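Local coordinates for lipoprotein (Colwellia psychrerythraea, PDB 3O0Y), which is of unknown function but belongs to a family in a metallopeptidase clan, so a distant kinship with zinc peptidases is likely, at residues S301-H306 with H515-T520; A474-Q479 with K562-R567; A505-V510 with L554-G559. One frame throughout, in Å; residues are numbered along the deposited sequence.

Contact 1. Residues S301-H306 with H515-T520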
loop_
_atom_site.group_PDB
_atom_site.type_symbol
_atom_site.label_atom_id
_atom_site.label_comp_id
_atom_site.label_asym_id
_atom_site.label_seq_id
_atom_site.Cartn_x
_atom_site.Cartn_y
_atom_site.Cartn_z
ATOM N N SER A 301 -4.202 -12.850 19.381
ATOM C CA SER A 301 -5.315 -12.048 19.749
ATOM C C SER A 301 -4.971 -10.558 19.718
ATOM O O SER A 301 -3.797 -10.207 19.810
ATOM C CB SER A 301 -5.775 -12.403 21.183
ATOM O OG SER A 301 -4.896 -11.878 22.181
ATOM N N PRO A 302 -5.996 -9.710 19.572
ATOM C CA PRO A 302 -5.838 -8.261 19.608
ATOM C C PRO A 302 -5.205 -7.866 20.923
ATOM O O PRO A 302 -4.332 -7.006 20.942
ATOM C CB PRO A 302 -7.307 -7.759 19.540
ATOM C CG PRO A 302 -8.030 -8.801 18.850
ATOM C CD PRO A 302 -7.401 -10.069 19.261
ATOM N N THR A 303 -5.585 -8.501 22.035
ATOM C CA THR A 303 -4.881 -8.279 23.315
ATOM C C THR A 303 -3.379 -8.546 23.299
ATOM O O THR A 303 -2.610 -7.694 23.754
ATOM C CB THR A 303 -5.520 -9.050 24.491
ATOM O OG1 THR A 303 -6.888 -8.656 24.599
ATOM C CG2 THR A 303 -4.846 -8.702 25.798
ATOM N N GLN A 304 -2.938 -9.669 22.729
ATOM C CA GLN A 304 -1.499 -9.961 22.647
ATOM C C GLN A 304 -0.739 -8.964 21.743
ATOM O O GLN A 304 0.409 -8.621 22.055
ATOM C CB GLN A 304 -1.299 -11.355 22.141
ATOM C CG GLN A 304 -1.760 -12.430 23.154
ATOM C CD GLN A 304 -1.792 -13.850 22.548
ATOM O OE1 GLN A 304 -2.364 -14.079 21.490
ATOM N NE2 GLN A 304 -1.139 -14.800 23.228
ATOM N N ILE A 305 -1.362 -8.609 20.622
ATOM C CA ILE A 305 -0.765 -7.670 19.671
ATOM C C ILE A 305 -0.636 -6.286 20.329
ATOM O O ILE A 305 0.381 -5.630 20.222
ATOM C CB ILE A 305 -1.558 -7.618 18.344
ATOM C CG1 ILE A 305 -1.486 -8.999 17.670
ATOM C CG2 ILE A 305 -0.967 -6.494 17.400
ATOM C CD1 ILE A 305 -2.472 -9.199 16.525
ATOM N N HIS A 306 -1.696 -5.863 21.017
ATOM C CA HIS A 306 -1.672 -4.588 21.783
ATOM C C HIS A 306 -0.538 -4.537 22.739
ATOM O O HIS A 306 0.185 -3.566 22.801
ATOM C CB HIS A 306 -3.045 -4.429 22.499
ATOM C CG HIS A 306 -3.368 -3.030 22.936
ATOM N ND1 HIS A 306 -3.223 -2.600 24.243
ATOM C CD2 HIS A 306 -3.856 -1.976 22.249
ATOM C CE1 HIS A 306 -3.607 -1.326 24.330
ATOM N NE2 HIS A 306 -4.029 -0.939 23.139
ATOM N N HIS A 515 -10.041 -0.938 17.228
ATOM C CA HIS A 515 -10.873 -1.963 16.601
ATOM C C HIS A 515 -11.279 -3.086 17.552
ATOM O O HIS A 515 -12.249 -3.794 17.286
ATOM C CB HIS A 515 -10.143 -2.529 15.393
ATOM C CG HIS A 515 -10.062 -1.535 14.261
ATOM N ND1 HIS A 515 -11.192 -0.928 13.739
ATOM C CD2 HIS A 515 -9.006 -0.980 13.620
ATOM C CE1 HIS A 515 -10.833 -0.116 12.764
ATOM N NE2 HIS A 515 -9.510 -0.135 12.667
ATOM N N ASP A 516 -10.553 -3.236 18.662
ATOM C CA ASP A 516 -10.876 -4.238 19.709
ATOM C C ASP A 516 -11.118 -3.678 21.111
ATOM O O ASP A 516 -12.074 -4.115 21.798
ATOM C CB ASP A 516 -9.781 -5.306 19.759
ATOM C CG ASP A 516 -10.081 -6.397 20.821
ATOM O OD1 ASP A 516 -10.933 -7.231 20.575
ATOM O OD2 ASP A 516 -9.494 -6.338 21.902
ATOM N N LYS A 517 -10.282 -2.741 21.547
ATOM C CA LYS A 517 -10.425 -2.154 22.880
ATOM C C LYS A 517 -11.420 -1.007 22.938
ATOM O O LYS A 517 -11.639 -0.449 24.014
ATOM C CB LYS A 517 -9.085 -1.724 23.434
ATOM C CG LYS A 517 -8.039 -2.776 23.466
ATOM C CD LYS A 517 -8.378 -3.952 24.317
ATOM C CE LYS A 517 -7.152 -4.887 24.330
ATOM N NZ LYS A 517 -6.666 -5.169 22.880
ATOM N N ARG A 518 -11.984 -0.643 21.783
ATOM C CA ARG A 518 -13.029 0.376 21.645
ATOM C C ARG A 518 -12.530 1.770 22.032
ATOM O O ARG A 518 -13.296 2.606 22.429
ATOM C CB ARG A 518 -14.259 -0.033 22.481
ATOM C CG ARG A 518 -14.751 -1.430 22.071
ATOM C CD ARG A 518 -16.073 -1.753 22.793
ATOM N NE ARG A 518 -16.511 -3.088 22.404
ATOM C CZ ARG A 518 -17.707 -3.592 22.681
ATOM N NH1 ARG A 518 -18.588 -2.878 23.386
ATOM N NH2 ARG A 518 -18.016 -4.810 22.250
ATOM N N TRP A 519 -11.236 2.041 21.828
ATOM C CA TRP A 519 -10.761 3.403 21.896
ATOM C C TRP A 519 -11.523 4.284 20.908
ATOM O O TRP A 519 -11.815 3.887 19.809
ATOM C CB TRP A 519 -9.268 3.502 21.540
ATOM C CG TRP A 519 -8.322 2.907 22.469
ATOM C CD1 TRP A 519 -8.515 1.902 23.394
ATOM C CD2 TRP A 519 -6.937 3.234 22.536
ATOM N NE1 TRP A 519 -7.341 1.596 24.009
ATOM C CE2 TRP A 519 -6.347 2.392 23.476
ATOM C CE3 TRP A 519 -6.154 4.183 21.897
ATOM C CZ2 TRP A 519 -5.018 2.498 23.811
ATOM C CZ3 TRP A 519 -4.815 4.259 22.208
ATOM C CH2 TRP A 519 -4.267 3.438 23.134
ATOM N N THR A 520 -11.806 5.530 21.290
ATOM C CA THR A 520 -12.386 6.486 20.376
ATOM C C THR A 520 -11.272 7.023 19.451
ATOM O O THR A 520 -10.081 6.962 19.773
ATOM C CB THR A 520 -13.009 7.655 21.177
ATOM O OG1 THR A 520 -11.951 8.352 21.838
ATOM C CG2 THR A 520 -14.026 7.115 22.199
#
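P302 and D516 meet with the proline ring and the aspartate side chain crossing at about a right angle, and P302 CB sits 3.3 Å from D516 CG, a tight approach to the carboxylate carbon. D516 has just left the end of helix 491-515, and its CG stands anti to the backbone N (chi1 -179°), which carries the carboxylate to the first turn of helix 302-326. That turn starts with a capping box: S301 OG accepts from Q304 N at 3.0 Å, and Q304 OE1 takes S301 N in return. P302 also rests on I292 of helix 284-296.

Next along the loop, K517 lays its chain across T303 at about a right angle, with K517 CE 3.8 Å from T303 OG1. Its chain bends at its far end, and the ammonium forms a salt bridge of 3.2 Å between K517 NZ and D516 OD2. NZ comes at that oxygen from the anti side, 17° out of the carboxylate plane. Across the contact it lies 3.5 Å from P302 O, close but without a hydrogen bond. K517 CG lies on the side of one face of the H306 imidazole, though not in close contact, while W519 comes to the rim of that imidazole with its six-membered ring. Their planes stand 82° apart and the centroids 5.7 Å apart, an oblique pairing. Both rings lean on V509 of helix 491-515.

No hydrogen bond joins the two segments, so packing holds them together. The D516 carboxylate beside the helix start is likely to be electrostatically favourable and probably offsets the K517 ammonium, whose charge the helix dipole would otherwise disfavour there.

Contact 2. Residues A474-Q479 with K562-R567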
loop_
_atom_site.group_PDB
_atom_site.type_symbol
_atom_site.label_atom_id
_atom_site.label_comp_id
_atom_site.label_asym_id
_atom_site.label_seq_id
_atom_site.Cartn_x
_atom_site.Cartn_y
_atom_site.Cartn_z
ATOM N N ALA A 474 10.143 -3.583 4.588
ATOM C CA ALA A 474 10.624 -2.205 4.414
ATOM C C ALA A 474 11.060 -1.636 5.764
ATOM O O ALA A 474 12.080 -0.982 5.855
ATOM C CB ALA A 474 9.569 -1.311 3.748
ATOM N N LEU A 475 10.317 -1.939 6.840
ATOM C CA LEU A 475 10.748 -1.506 8.177
ATOM C C LEU A 475 12.043 -2.187 8.630
ATOM O O LEU A 475 12.962 -1.520 9.189
ATOM C CB LEU A 475 9.570 -1.723 9.176
ATOM C CG LEU A 475 9.659 -1.116 10.554
ATOM C CD1 LEU A 475 9.890 0.429 10.456
ATOM C CD2 LEU A 475 8.411 -1.530 11.386
ATOM N N TYR A 476 12.197 -3.503 8.329
ATOM C CA TYR A 476 13.463 -4.205 8.554
ATOM C C TYR A 476 14.607 -3.541 7.803
ATOM O O TYR A 476 15.678 -3.387 8.397
ATOM C CB TYR A 476 13.323 -5.692 8.202
ATOM C CG TYR A 476 14.619 -6.426 8.106
ATOM C CD1 TYR A 476 15.222 -6.960 9.225
ATOM C CD2 TYR A 476 15.211 -6.646 6.899
ATOM C CE1 TYR A 476 16.493 -7.604 9.126
ATOM C CE2 TYR A 476 16.457 -7.289 6.792
ATOM C CZ TYR A 476 17.056 -7.824 7.897
ATOM O OH TYR A 476 18.358 -8.389 7.755
ATOM N N SER A 477 14.382 -3.124 6.532
ATOM C CA SER A 477 15.342 -2.420 5.630
ATOM C C SER A 477 15.894 -1.188 6.313
ATOM O O SER A 477 17.099 -0.884 6.195
ATOM C CB SER A 477 14.613 -1.847 4.338
ATOM O OG SER A 477 14.522 -3.018 3.623
ATOM N N GLU A 478 15.029 -0.480 6.996
ATOM C CA GLU A 478 15.414 0.740 7.690
ATOM C C GLU A 478 16.443 0.460 8.795
ATOM O O GLU A 478 17.354 1.274 9.036
ATOM C CB GLU A 478 14.190 1.471 8.254
ATOM C CG GLU A 478 13.237 2.085 7.174
ATOM C CD GLU A 478 11.969 2.666 7.791
ATOM O OE1 GLU A 478 12.033 3.796 8.397
ATOM O OE2 GLU A 478 10.885 2.038 7.668
ATOM N N GLN A 479 16.280 -0.680 9.448
ATOM C CA GLN A 479 17.241 -1.098 10.481
ATOM C C GLN A 479 18.511 -1.595 9.861
ATOM O O GLN A 479 19.598 -1.267 10.314
ATOM C CB GLN A 479 16.692 -2.172 11.432
ATOM C CG GLN A 479 17.711 -2.583 12.474
ATOM C CD GLN A 479 17.055 -3.538 13.488
ATOM O OE1 GLN A 479 15.971 -3.222 14.013
ATOM N NE2 GLN A 479 17.712 -4.633 13.789
ATOM N N LYS A 562 9.010 -10.627 12.944
ATOM C CA LYS A 562 9.142 -12.020 12.497
ATOM C C LYS A 562 10.399 -12.180 11.678
ATOM O O LYS A 562 11.109 -13.147 11.894
ATOM C CB LYS A 562 7.949 -12.461 11.683
ATOM C CG LYS A 562 7.987 -13.929 11.227
ATOM C CD LYS A 562 8.129 -14.889 12.406
ATOM C CE LYS A 562 8.163 -16.375 11.921
ATOM N NZ LYS A 562 8.260 -17.369 13.013
ATOM N N ILE A 563 10.668 -11.238 10.764
ATOM C CA ILE A 563 11.931 -11.253 9.999
ATOM C C ILE A 563 13.124 -11.253 10.930
ATOM O O ILE A 563 14.031 -12.056 10.773
ATOM C CB ILE A 563 12.033 -10.087 8.919
ATOM C CG1 ILE A 563 10.919 -10.298 7.880
ATOM C CG2 ILE A 563 13.519 -10.082 8.365
ATOM C CD1 ILE A 563 10.646 -9.029 6.983
ATOM N N LEU A 564 13.139 -10.375 11.929
ATOM C CA LEU A 564 14.206 -10.335 12.890
ATOM C C LEU A 564 14.322 -11.619 13.760
ATOM O O LEU A 564 15.449 -12.088 14.079
ATOM C CB LEU A 564 14.046 -9.080 13.756
ATOM C CG LEU A 564 14.449 -7.753 13.124
ATOM C CD1 LEU A 564 14.124 -6.617 14.099
ATOM C CD2 LEU A 564 15.971 -7.798 12.819
ATOM N N SER A 565 13.191 -12.213 14.106
ATOM C CA SER A 565 13.186 -13.460 14.864
ATOM C C SER A 565 13.796 -14.608 14.049
ATOM O O SER A 565 14.630 -15.382 14.558
ATOM C CB SER A 565 11.743 -13.816 15.209
ATOM O OG SER A 565 11.752 -15.040 15.923
ATOM N N LEU A 566 13.457 -14.654 12.752
ATOM C CA LEU A 566 14.084 -15.587 11.854
ATOM C C LEU A 566 15.562 -15.382 11.715
ATOM O O LEU A 566 16.321 -16.360 11.659
ATOM C CB LEU A 566 13.343 -15.643 10.504
ATOM C CG LEU A 566 11.907 -16.236 10.521
ATOM C CD1 LEU A 566 11.308 -15.845 9.146
ATOM C CD2 LEU A 566 11.915 -17.812 10.734
ATOM N N ARG A 567 15.988 -14.124 11.632
ATOM C CA ARG A 567 17.404 -13.823 11.512
ATOM C C ARG A 567 18.143 -14.320 12.752
ATOM O O ARG A 567 19.268 -14.818 12.660
ATOM C CB ARG A 567 17.576 -12.339 11.264
ATOM C CG ARG A 567 18.991 -11.959 10.846
ATOM C CD ARG A 567 19.093 -10.490 10.364
ATOM N NE ARG A 567 19.189 -9.612 11.523
ATOM C CZ ARG A 567 19.662 -8.374 11.508
ATOM N NH1 ARG A 567 19.956 -7.781 10.358
ATOM N NH2 ARG A 567 19.771 -7.711 12.665
#
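This is a helix-to-helix packing seam in the largely helical body of the DUF885 fold, where Y476 of helix 467-483 lies against I563, L564 and R567 of helix 555-574. The axes of the two short segments pass 10.5 Å apart at 57°. Y476 CG is anti to the backbone N (chi1 167°), and the ring reaches across the seam. I563 CG2 covers one face in a CH-pi contact, 3.8 Å from the ring centroid, while L564 CD2 comes in at the edge, 3.7 Å from Y476 CE1. At the far end Y476 OH accepts from R567 NH1 at 3.1 Å, with the oxygen tilted 29° out of the guanidinium plane; H584 NE2 is its second partner. A phenylalanine in place of Y476 would probably leave H584 NE2 without this mate and R567 NH1 with less to fix its position. E483 forms a salt bridge with R567 NH1 and accepts a hydrogen bond from Q479 NE2. Q479 and L564 meet tip to tip, Q479 NE2 being 3.7 Å from L564 CD2, the same methyl that lies over one face of the R567 guanidinium, offset toward its rim.

Contact 3. Residues A505-V510 with L554-G559. With SO4 (sulfate ion), chain D.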
loop_
_atom_site.group_PDB
_atom_site.type_symbol
_atom_site.label_atom_id
_atom_site.label_comp_id
_atom_site.label_asym_id
_atom_site.label_seq_id
_atom_site.Cartn_x
_atom_site.Cartn_y
_atom_site.Cartn_z
ATOM N N ALA A 505 5.353 0.926 15.995
ATOM C CA ALA A 505 4.976 0.266 17.236
ATOM C C ALA A 505 3.674 0.878 17.763
ATOM O O ALA A 505 2.742 0.143 18.181
ATOM C CB ALA A 505 6.138 0.388 18.222
ATOM N N VAL A 506 3.586 2.200 17.733
ATOM C CA VAL A 506 2.326 2.867 18.099
ATOM C C VAL A 506 1.153 2.342 17.296
ATOM O O VAL A 506 0.030 2.201 17.837
ATOM C CB VAL A 506 2.455 4.413 18.036
ATOM C CG1 VAL A 506 1.105 5.129 18.185
ATOM C CG2 VAL A 506 3.425 4.890 19.159
ATOM N N ARG A 507 1.366 2.070 15.991
ATOM C CA ARG A 507 0.345 1.498 15.146
ATOM C C ARG A 507 -0.237 0.215 15.708
ATOM O O ARG A 507 -1.449 0.029 15.661
ATOM C CB ARG A 507 0.863 1.264 13.730
ATOM C CG ARG A 507 0.922 2.492 12.920
ATOM C CD ARG A 507 1.365 2.225 11.475
ATOM N NE ARG A 507 1.163 3.384 10.622
ATOM C CZ ARG A 507 1.787 3.583 9.454
ATOM N NH1 ARG A 507 2.601 2.659 8.944
ATOM N NH2 ARG A 507 1.569 4.712 8.769
ATOM N N LEU A 508 0.575 -0.643 16.289
ATOM C CA LEU A 508 0.046 -1.889 16.924
ATOM C C LEU A 508 -0.928 -1.548 18.060
ATOM O O LEU A 508 -2.014 -2.170 18.260
ATOM C CB LEU A 508 1.191 -2.726 17.495
ATOM C CG LEU A 508 2.178 -3.313 16.472
ATOM C CD1 LEU A 508 3.073 -4.250 17.313
ATOM C CD2 LEU A 508 1.453 -4.085 15.327
ATOM N N VAL A 509 -0.561 -0.520 18.826
ATOM C CA VAL A 509 -1.349 -0.124 19.971
ATOM C C VAL A 509 -2.685 0.519 19.553
ATOM O O VAL A 509 -3.796 0.194 20.079
ATOM C CB VAL A 509 -0.586 0.840 20.867
ATOM C CG1 VAL A 509 -1.475 1.234 22.054
ATOM C CG2 VAL A 509 0.709 0.230 21.419
ATOM N N VAL A 510 -2.603 1.467 18.611
ATOM C CA VAL A 510 -3.798 2.233 18.237
ATOM C C VAL A 510 -4.771 1.434 17.314
ATOM O O VAL A 510 -6.002 1.647 17.376
ATOM C CB VAL A 510 -3.488 3.653 17.619
ATOM C CG1 VAL A 510 -2.768 4.574 18.684
ATOM C CG2 VAL A 510 -2.718 3.558 16.332
ATOM N N LEU A 554 -1.072 -3.187 11.251
ATOM C CA LEU A 554 -0.378 -4.210 12.030
ATOM C C LEU A 554 0.808 -4.865 11.280
ATOM O O LEU A 554 1.730 -5.375 11.913
ATOM C CB LEU A 554 -1.373 -5.277 12.485
ATOM C CG LEU A 554 -2.583 -4.790 13.228
ATOM C CD1 LEU A 554 -3.473 -6.053 13.536
ATOM C CD2 LEU A 554 -2.281 -3.999 14.515
ATOM N N GLY A 555 0.824 -4.809 9.938
ATOM C CA GLY A 555 1.796 -5.543 9.157
ATOM C C GLY A 555 3.202 -5.134 9.367
ATOM O O GLY A 555 4.164 -5.963 9.298
ATOM N N TYR A 556 3.348 -3.848 9.625
ATOM C CA TYR A 556 4.667 -3.196 9.651
ATOM C C TYR A 556 5.497 -3.831 10.768
ATOM O O TYR A 556 6.573 -4.409 10.527
ATOM C CB TYR A 556 4.536 -1.677 9.923
ATOM C CG TYR A 556 3.796 -0.945 8.859
ATOM C CD1 TYR A 556 4.485 -0.306 7.839
ATOM C CD2 TYR A 556 2.390 -0.958 8.798
ATOM C CE1 TYR A 556 3.825 0.249 6.817
ATOM C CE2 TYR A 556 1.737 -0.359 7.772
ATOM C CZ TYR A 556 2.437 0.187 6.748
ATOM O OH TYR A 556 1.771 0.784 5.711
ATOM N N LYS A 557 5.049 -3.692 12.012
ATOM C CA LYS A 557 5.816 -4.251 13.114
ATOM C C LYS A 557 5.711 -5.778 13.170
ATOM O O LYS A 557 6.659 -6.419 13.563
ATOM C CB LYS A 557 5.465 -3.607 14.455
ATOM C CG LYS A 557 6.395 -2.506 14.797
ATOM C CD LYS A 557 7.704 -3.152 15.306
ATOM C CE LYS A 557 8.830 -2.199 15.456
ATOM N NZ LYS A 557 10.102 -2.867 16.065
ATOM N N LEU A 558 4.540 -6.383 12.980
ATOM C CA LEU A 558 4.482 -7.851 13.125
ATOM C C LEU A 558 5.420 -8.531 12.086
ATOM O O LEU A 558 6.125 -9.493 12.388
ATOM C CB LEU A 558 3.059 -8.348 13.029
ATOM C CG LEU A 558 2.171 -7.900 14.167
ATOM C CD1 LEU A 558 0.734 -8.422 13.964
ATOM C CD2 LEU A 558 2.768 -8.251 15.526
ATOM N N GLY A 559 5.468 -7.993 10.860
ATOM C CA GLY A 559 6.303 -8.543 9.875
ATOM C C GLY A 559 7.776 -8.299 10.214
ATOM O O GLY A 559 8.592 -9.209 10.053
HETATM S S SO4 D . 3.388 3.919 5.444
HETATM O O1 SO4 D . 4.251 3.492 6.579
HETATM O O2 SO4 D . 4.127 4.836 4.643
HETATM O O3 SO4 D . 3.039 2.796 4.540
HETATM O O4 SO4 D . 2.109 4.371 5.924
#
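A sulfate-binding pocket lies beside this helix crossing, and R507 and Y556 build it from the two sides. The anion probably came from the crystallisation liquor, yet it marks a cluster of positive charge, since R504 and R545 also bond to it. R507 NH1 donates to sulfate O1 at 3.0 Å and R507 NH2 to sulfate O4 at 2.9 Å, so the guanidinium presents one edge to the anion. Y556 OH donates to sulfate O3 at 2.7 Å.

The same two side chains also touch each other. R507 NH1 hangs over the centre of the Y556 ring, and R507 CZ is 4.5 Å from the ring centroid, a cation-pi contact. The guanidinium is not laid flat on the ring: the planes are 55° apart, so one nitrogen does the touching. The arginine reaches there on an extended chain, NE anti to CB (chi3 168°). Beyond the two segments Y546 OH bonds to R507 NE and E542 forms a salt bridge with R507 NH2, which together probably fix the rotation of the guanidinium and ease its closeness to R545.

Away from the sulfate the packing turns apolar. The axes of segments 505-510 and 555-559 approach to 8.5 Å and cross at -113°, and L508 packs at the crossing. Its CD2 methyl lies 3.8 Å from L554 CD2 and also touches L558 CG, while its other methyl meets K557, whose chain it crosses at about a right angle. K557 turns its charged end away from the crossing to salt bridges with E501 and E312. Its aliphatic part stays behind, with K557 CB 3.8 Å from L508 CD1 and K557 CG beside A505 N.

Contact 3 lies between the other two, its centre about 12 Å from that of contact 1 and about 13 Å from that of contact 2, while contacts 1 and 2 are about 24 Å apart and do not touch. Helix 555-574 serves contact 3 with its start and contact 2 further along; helix 491-515 supplies one side of contact 3 and then runs out into the loop of contact 1. I305 bridges contacts 1 and 3 by packing on L508 and L554, and L475 joins contact 2 to Y556. Along the chain the order is 301-306, 474-479, 505-510, 515-520, 554-559, 562-567, so sequence-distant helices are tied into one continuous helical body.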